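Local coordinates for lectin-like protein (Entamoeba histolytica HM-1:IMSS-A, PDB 5ZBT) that is of uncertain function but, as a member of the legume-like lectin family resembling ERGIC-53, may bind D-mannose through this lectin-like domain, at residues L82-N87 against M98-T103; I126-V131 against A160-D165. All coordinates share one frame; numbering follows the deposited sequence.

Contact 1 joins the two antiparallel sheets of a legume-lectin-like sandwich; contact 2 joins the end of a strand in one of them to the loop that crosses to the other. Their centres are about 14 Å apart. Contact 1 lies at the middle of the domain, its centre about 2 Å from that of the chain, where strand 80-90 faces strand 97-103. Contact 2 comes later in the chain and farther out, its centre about 14 Å from that of the chain, pairing strand 122-127 with the loop after strand 153-158. Met98 O lies 2.9 Å from Ile126 N, a probable hydrogen bond, and Leu86 CD2 packs 3.6 Å from Ile162 CG2. One continuous apolar core thus serves both.

Contact 1: L82-N87 against M98-T103; sequences LQLKLN and MGVWLT
Met98 and Leu84 meet tip to tip across the interior of the legume-lectin beta sandwich, the methyl CE of Met98 lying 3.5 Å from CD2 of Leu84. Strands 82-86 and 98-103 belong to different sheets; their axes approach to 10.7 Å and run nearly antiparallel, at 161°, so side chains alone span the gap. The chain of Met98 is extended at chi2 as far as SD and then bends at chi3 (76°), which carries CE to Leu84 and leaves the sulfur near Leu86, 4.2 Å from Leu86 CG. After Gly99, Val100 is the next residue to face the opposite sheet. Its chi1 of -177° sets CG2 anti to the carbonyl carbon, and this branch touches Leu84 CD2 at 3.6 Å; the two side chains run past one another, pointing opposite ways. Leu208 and Ile210 of strand 207-213 and Leu171 and Val224 of the other sheet continue this apolar packing. Trp101 lies on the outer face of its sheet, where the indole packs edge-to-face with Tyr119 and Phe125 and NE1 is hydrogen-bonded to Ser211 OG. On the inner face, one methyl of Leu84, CD2, makes both of that residue's contacts with this strand, to CE of Met98 and to CG2 of Val100.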
loop_
_atom_site.group_PDB
_atom_site.type_symbol
_atom_site.label_atom_id
_atom_site.label_comp_id
_atom_site.label_asym_id
_atom_site.label_seq_id
_atom_site.Cartn_x
_atom_site.Cartn_y
_atom_site.Cartn_z
ATOM N N LEU A 82 4.239 9.148 3.378
ATOM C CA LEU A 82 4.796 7.936 2.800
ATOM C C LEU A 82 4.662 8.001 1.283
ATOM O O LEU A 82 3.617 8.422 0.757
ATOM C CB LEU A 82 4.107 6.683 3.348
ATOM C CG LEU A 82 3.941 6.611 4.868
ATOM C CD1 LEU A 82 2.912 5.563 5.267
ATOM C CD2 LEU A 82 5.274 6.319 5.528
ATOM N N GLN A 83 5.730 7.598 0.591
ATOM C CA GLN A 83 5.789 7.549 -0.870
ATOM C C GLN A 83 6.148 6.135 -1.298
ATOM O O GLN A 83 7.255 5.660 -1.027
ATOM C CB GLN A 83 6.816 8.538 -1.420
ATOM C CG GLN A 83 6.443 9.999 -1.243
ATOM C CD GLN A 83 7.599 10.911 -1.556
ATOM O OE1 GLN A 83 8.528 10.510 -2.239
ATOM N NE2 GLN A 83 7.564 12.131 -1.039
ATOM N N LEU A 84 5.224 5.465 -1.963
ATOM C CA LEU A 84 5.423 4.095 -2.407
ATOM C C LEU A 84 5.498 4.103 -3.927
ATOM O O LEU A 84 4.491 4.341 -4.602
ATOM C CB LEU A 84 4.290 3.197 -1.920
ATOM C CG LEU A 84 4.502 1.714 -2.226
ATOM C CD1 LEU A 84 5.596 1.155 -1.313
ATOM C CD2 LEU A 84 3.234 0.965 -2.030
ATOM N N LYS A 85 6.685 3.858 -4.469
ATOM C CA LYS A 85 6.871 3.884 -5.906
ATOM C C LYS A 85 6.604 2.497 -6.493
ATOM O O LYS A 85 7.190 1.500 -6.057
ATOM C CB LYS A 85 8.276 4.370 -6.241
ATOM C CG LYS A 85 8.494 4.655 -7.716
ATOM C CD LYS A 85 9.811 5.369 -7.953
ATOM C CE LYS A 85 10.102 5.416 -9.431
ATOM N NZ LYS A 85 11.157 6.411 -9.756
ATOM N N LEU A 86 5.732 2.452 -7.490
ATOM C CA LEU A 86 5.177 1.229 -8.059
ATOM C C LEU A 86 5.941 0.781 -9.297
ATOM O O LEU A 86 6.399 1.600 -10.097
ATOM C CB LEU A 86 3.716 1.450 -8.450
ATOM C CG LEU A 86 2.581 1.276 -7.445
ATOM C CD1 LEU A 86 2.978 1.735 -6.082
ATOM C CD2 LEU A 86 1.398 2.079 -7.934
ATOM N N ASN A 87 6.042 -0.542 -9.465
ATOM C CA ASN A 87 6.573 -1.170 -10.685
ATOM C C ASN A 87 5.684 -2.386 -10.967
ATOM O O ASN A 87 5.963 -3.494 -10.496
ATOM C CB ASN A 87 8.039 -1.556 -10.498
ATOM C CG ASN A 87 8.698 -2.052 -11.783
ATOM O OD1 ASN A 87 8.068 -2.134 -12.835
ATOM N ND2 ASN A 87 9.980 -2.390 -11.691
ATOM N N MET A 98 -3.437 -3.908 -4.988
ATOM C CA MET A 98 -2.400 -3.699 -3.990
ATOM C C MET A 98 -3.000 -2.988 -2.790
ATOM O O MET A 98 -3.878 -2.142 -2.943
ATOM C CB MET A 98 -1.289 -2.804 -4.528
ATOM C CG MET A 98 -0.010 -3.456 -4.923
ATOM S SD MET A 98 1.095 -2.097 -5.389
ATOM C CE MET A 98 1.506 -1.504 -3.748
ATOM N N GLY A 99 -2.488 -3.282 -1.610
ATOM C CA GLY A 99 -2.897 -2.573 -0.410
ATOM C C GLY A 99 -1.711 -2.065 0.376
ATOM O O GLY A 99 -0.687 -2.745 0.490
ATOM N N VAL A 100 -1.853 -0.859 0.916
ATOM C CA VAL A 100 -0.952 -0.347 1.936
ATOM C C VAL A 100 -1.754 -0.202 3.223
ATOM O O VAL A 100 -2.882 0.299 3.210
ATOM C CB VAL A 100 -0.301 0.977 1.518
ATOM C CG1 VAL A 100 0.709 1.444 2.615
ATOM C CG2 VAL A 100 0.386 0.810 0.183
ATOM N N TRP A 101 -1.189 -0.661 4.323
ATOM C CA TRP A 101 -1.978 -0.914 5.513
ATOM C C TRP A 101 -1.358 -0.209 6.706
ATOM O O TRP A 101 -0.142 -0.241 6.886
ATOM C CB TRP A 101 -2.070 -2.420 5.790
ATOM C CG TRP A 101 -2.700 -3.259 4.689
ATOM C CD1 TRP A 101 -2.109 -3.687 3.518
ATOM C CD2 TRP A 101 -4.028 -3.811 4.694
ATOM N NE1 TRP A 101 -2.996 -4.460 2.800
ATOM C CE2 TRP A 101 -4.178 -4.550 3.500
ATOM C CE3 TRP A 101 -5.107 -3.750 5.599
ATOM C CZ2 TRP A 101 -5.365 -5.219 3.184
ATOM C CZ3 TRP A 101 -6.286 -4.422 5.282
ATOM C CH2 TRP A 101 -6.400 -5.145 4.083
ATOM N N LEU A 102 -2.199 0.417 7.524
ATOM C CA LEU A 102 -1.769 1.036 8.781
ATOM C C LEU A 102 -2.669 0.444 9.859
ATOM O O LEU A 102 -3.828 0.854 9.999
ATOM C CB LEU A 102 -1.859 2.560 8.721
ATOM C CG LEU A 102 -0.900 3.274 7.729
ATOM C CD1 LEU A 102 -1.341 3.152 6.261
ATOM C CD2 LEU A 102 -0.720 4.748 8.079
ATOM N N THR A 103 -2.162 -0.553 10.584
ATOM C CA THR A 103 -3.016 -1.369 11.435
ATOM C C THR A 103 -2.455 -1.520 12.837
ATOM O O THR A 103 -1.249 -1.388 13.079
ATOM C CB THR A 103 -3.257 -2.771 10.846
ATOM O OG1 THR A 103 -2.001 -3.402 10.527
ATOM C CG2 THR A 103 -4.147 -2.667 9.613
#

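Contact 2: I126-V131 against A160-D165; sequences INFEDV and ANIQKD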
loop_
_atom_site.group_PDB
_atom_site.type_symbol
_atom_site.label_atom_id
_atom_site.label_comp_id
_atom_site.label_asym_id
_atom_site.label_seq_id
_atom_site.Cartn_x
_atom_site.Cartn_y
_atom_site.Cartn_z
ATOM N N ILE A 126 -5.319 -0.004 -4.226
ATOM C CA ILE A 126 -5.355 0.297 -5.649
ATOM C C ILE A 126 -5.904 -0.940 -6.337
ATOM O O ILE A 126 -5.290 -2.012 -6.272
ATOM C CB ILE A 126 -3.968 0.655 -6.206
ATOM C CG1 ILE A 126 -3.298 1.755 -5.373
ATOM C CG2 ILE A 126 -4.081 1.064 -7.680
ATOM C CD1 ILE A 126 -1.880 2.127 -5.875
ATOM N N ASN A 127 -7.060 -0.813 -6.978
ATOM C CA ASN A 127 -7.746 -1.969 -7.544
ATOM C C ASN A 127 -7.834 -1.849 -9.060
ATOM O O ASN A 127 -8.325 -0.839 -9.574
ATOM C CB ASN A 127 -9.138 -2.115 -6.951
ATOM C CG ASN A 127 -9.902 -3.235 -7.600
ATOM O OD1 ASN A 127 -9.596 -4.393 -7.377
ATOM N ND2 ASN A 127 -10.874 -2.900 -8.438
ATOM N N PHE A 128 -7.344 -2.880 -9.769
ATOM C CA PHE A 128 -7.484 -3.013 -11.221
ATOM C C PHE A 128 -8.545 -4.032 -11.636
ATOM O O PHE A 128 -9.041 -3.959 -12.770
ATOM C CB PHE A 128 -6.151 -3.439 -11.870
ATOM C CG PHE A 128 -5.041 -2.437 -11.728
ATOM C CD1 PHE A 128 -4.259 -2.407 -10.575
ATOM C CD2 PHE A 128 -4.762 -1.542 -12.752
ATOM C CE1 PHE A 128 -3.227 -1.487 -10.440
ATOM C CE2 PHE A 128 -3.727 -0.618 -12.637
ATOM C CZ PHE A 128 -2.956 -0.581 -11.479
ATOM N N GLU A 129 -8.893 -4.972 -10.751
ATOM C CA GLU A 129 -9.817 -6.054 -11.075
ATOM C C GLU A 129 -11.222 -5.514 -11.330
ATOM O O GLU A 129 -11.795 -4.824 -10.480
ATOM C CB GLU A 129 -9.835 -7.064 -9.929
ATOM C CG GLU A 129 -10.629 -8.339 -10.202
ATOM C CD GLU A 129 -9.788 -9.448 -10.809
ATOM O OE1 GLU A 129 -10.291 -10.579 -10.913
ATOM O OE2 GLU A 129 -8.624 -9.200 -11.182
ATOM N N ASP A 130 -11.758 -5.809 -12.513
ATOM C CA ASP A 130 -13.135 -5.552 -12.925
ATOM C C ASP A 130 -13.455 -4.087 -13.205
ATOM O O ASP A 130 -14.630 -3.752 -13.392
ATOM C CB ASP A 130 -14.152 -6.087 -11.909
ATOM C CG ASP A 130 -14.057 -7.587 -11.708
ATOM O OD1 ASP A 130 -13.611 -8.311 -12.637
ATOM O OD2 ASP A 130 -14.426 -8.044 -10.604
ATOM N N VAL A 131 -12.466 -3.201 -13.268
ATOM C CA VAL A 131 -12.730 -1.821 -13.649
ATOM C C VAL A 131 -11.825 -1.455 -14.814
ATOM O O VAL A 131 -10.733 -2.002 -14.985
ATOM C CB VAL A 131 -12.537 -0.829 -12.484
ATOM C CG1 VAL A 131 -13.754 -0.813 -11.616
ATOM C CG2 VAL A 131 -11.279 -1.179 -11.664
ATOM N N ALA A 160 -6.281 7.412 -13.835
ATOM C CA ALA A 160 -5.815 6.694 -15.009
ATOM C C ALA A 160 -4.297 6.580 -15.029
ATOM O O ALA A 160 -3.581 7.442 -14.516
ATOM C CB ALA A 160 -6.286 7.395 -16.286
ATOM N N ASN A 161 -3.822 5.481 -15.622
ATOM C CA ASN A 161 -2.440 5.250 -16.030
ATOM C C ASN A 161 -1.495 4.924 -14.873
ATOM O O ASN A 161 -0.288 5.172 -14.977
ATOM C CB ASN A 161 -1.909 6.450 -16.818
ATOM C CG ASN A 161 -2.712 6.711 -18.079
ATOM O OD1 ASN A 161 -3.187 7.827 -18.309
ATOM N ND2 ASN A 161 -2.876 5.677 -18.900
ATOM N N ILE A 162 -2.004 4.312 -13.801
ATOM C CA ILE A 162 -1.154 4.045 -12.639
ATOM C C ILE A 162 -0.030 3.077 -12.999
ATOM O O ILE A 162 1.146 3.345 -12.720
ATOM C CB ILE A 162 -1.983 3.535 -11.451
ATOM C CG1 ILE A 162 -2.790 4.675 -10.838
ATOM C CG2 ILE A 162 -1.070 2.966 -10.396
ATOM C CD1 ILE A 162 -3.876 4.196 -9.877
ATOM N N GLN A 163 -0.353 1.948 -13.641
ATOM C CA GLN A 163 0.733 1.038 -13.992
ATOM C C GLN A 163 1.328 1.314 -15.359
ATOM O O GLN A 163 2.450 0.857 -15.620
ATOM C CB GLN A 163 0.301 -0.440 -13.910
ATOM C CG GLN A 163 -0.526 -0.955 -15.052
ATOM C CD GLN A 163 0.295 -1.402 -16.249
ATOM O OE1 GLN A 163 -0.035 -1.052 -17.380
ATOM N NE2 GLN A 163 1.364 -2.166 -16.012
ATOM N N LYS A 164 0.622 2.056 -16.222
ATOM C CA LYS A 164 1.123 2.415 -17.548
ATOM C C LYS A 164 2.201 3.491 -17.510
ATOM O O LYS A 164 2.795 3.781 -18.555
ATOM C CB LYS A 164 -0.033 2.890 -18.436
ATOM C CG LYS A 164 -0.866 1.757 -19.032
ATOM C CD LYS A 164 -2.271 2.242 -19.396
ATOM C CE LYS A 164 -2.993 1.282 -20.339
ATOM N NZ LYS A 164 -3.266 -0.058 -19.736
ATOM N N ASP A 165 2.444 4.108 -16.353
ATOM C CA ASP A 165 3.566 5.033 -16.186
ATOM C C ASP A 165 4.860 4.225 -16.149
ATOM O O ASP A 165 5.152 3.549 -15.158
ATOM C CB ASP A 165 3.372 5.853 -14.905
ATOM C CG ASP A 165 4.486 6.872 -14.658
ATOM O OD1 ASP A 165 5.514 6.881 -15.367
ATOM O OD2 ASP A 165 4.330 7.693 -13.732
#
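Gln163 crosses the ring of Phe128 at a slant, touching it with the aliphatic part of its side chain. Starting from the backbone, Gln163 CB comes 4.1 Å from Phe128 CZ, and the next atom, Gln163 CG, packs 4.0 Å from Phe128 CE2. That placement follows from chi1 of 78°, which sets CG between the backbone N and the carbonyl carbon. A second bend, at chi2, then swings CD and the amide away from 126-131, with the amide plane 78° from that of the phenyl ring. At the tip, NE2 makes a weak hydrogen bond to the backbone carbonyl of Ile88 on strand 80-90. The polar end leads away while CB and CG stay near the ring. Cys94, bound by a disulfide to Cys90, touches both Gln163 and Phe128.

In the lectin sandwich, this is where the loop between strands 153-158 and 170-176 packs against the end of strand 122-127. Ile162, in a short run of helical backbone, points its two branches at different partners. Its CG2 approaches Phe128 CZ obliquely at 4.2 Å, and CD1, at the end of the longer branch, meets CG2 of Ile126 at 3.8 Å. Ile136 of strand 135-142 touches both isoleucines, and Ile186 of the opposite sheet also reaches Ile162. Beyond the ring, the chain leaves the strand through a type II beta turn from Phe128 to Val131. There Asn127 ND2 donates to Glu129 O over 3.0 Å, and the carboxylate of Glu129 accepts from Gly96 N with OE2 and from Gly216 N with OE1.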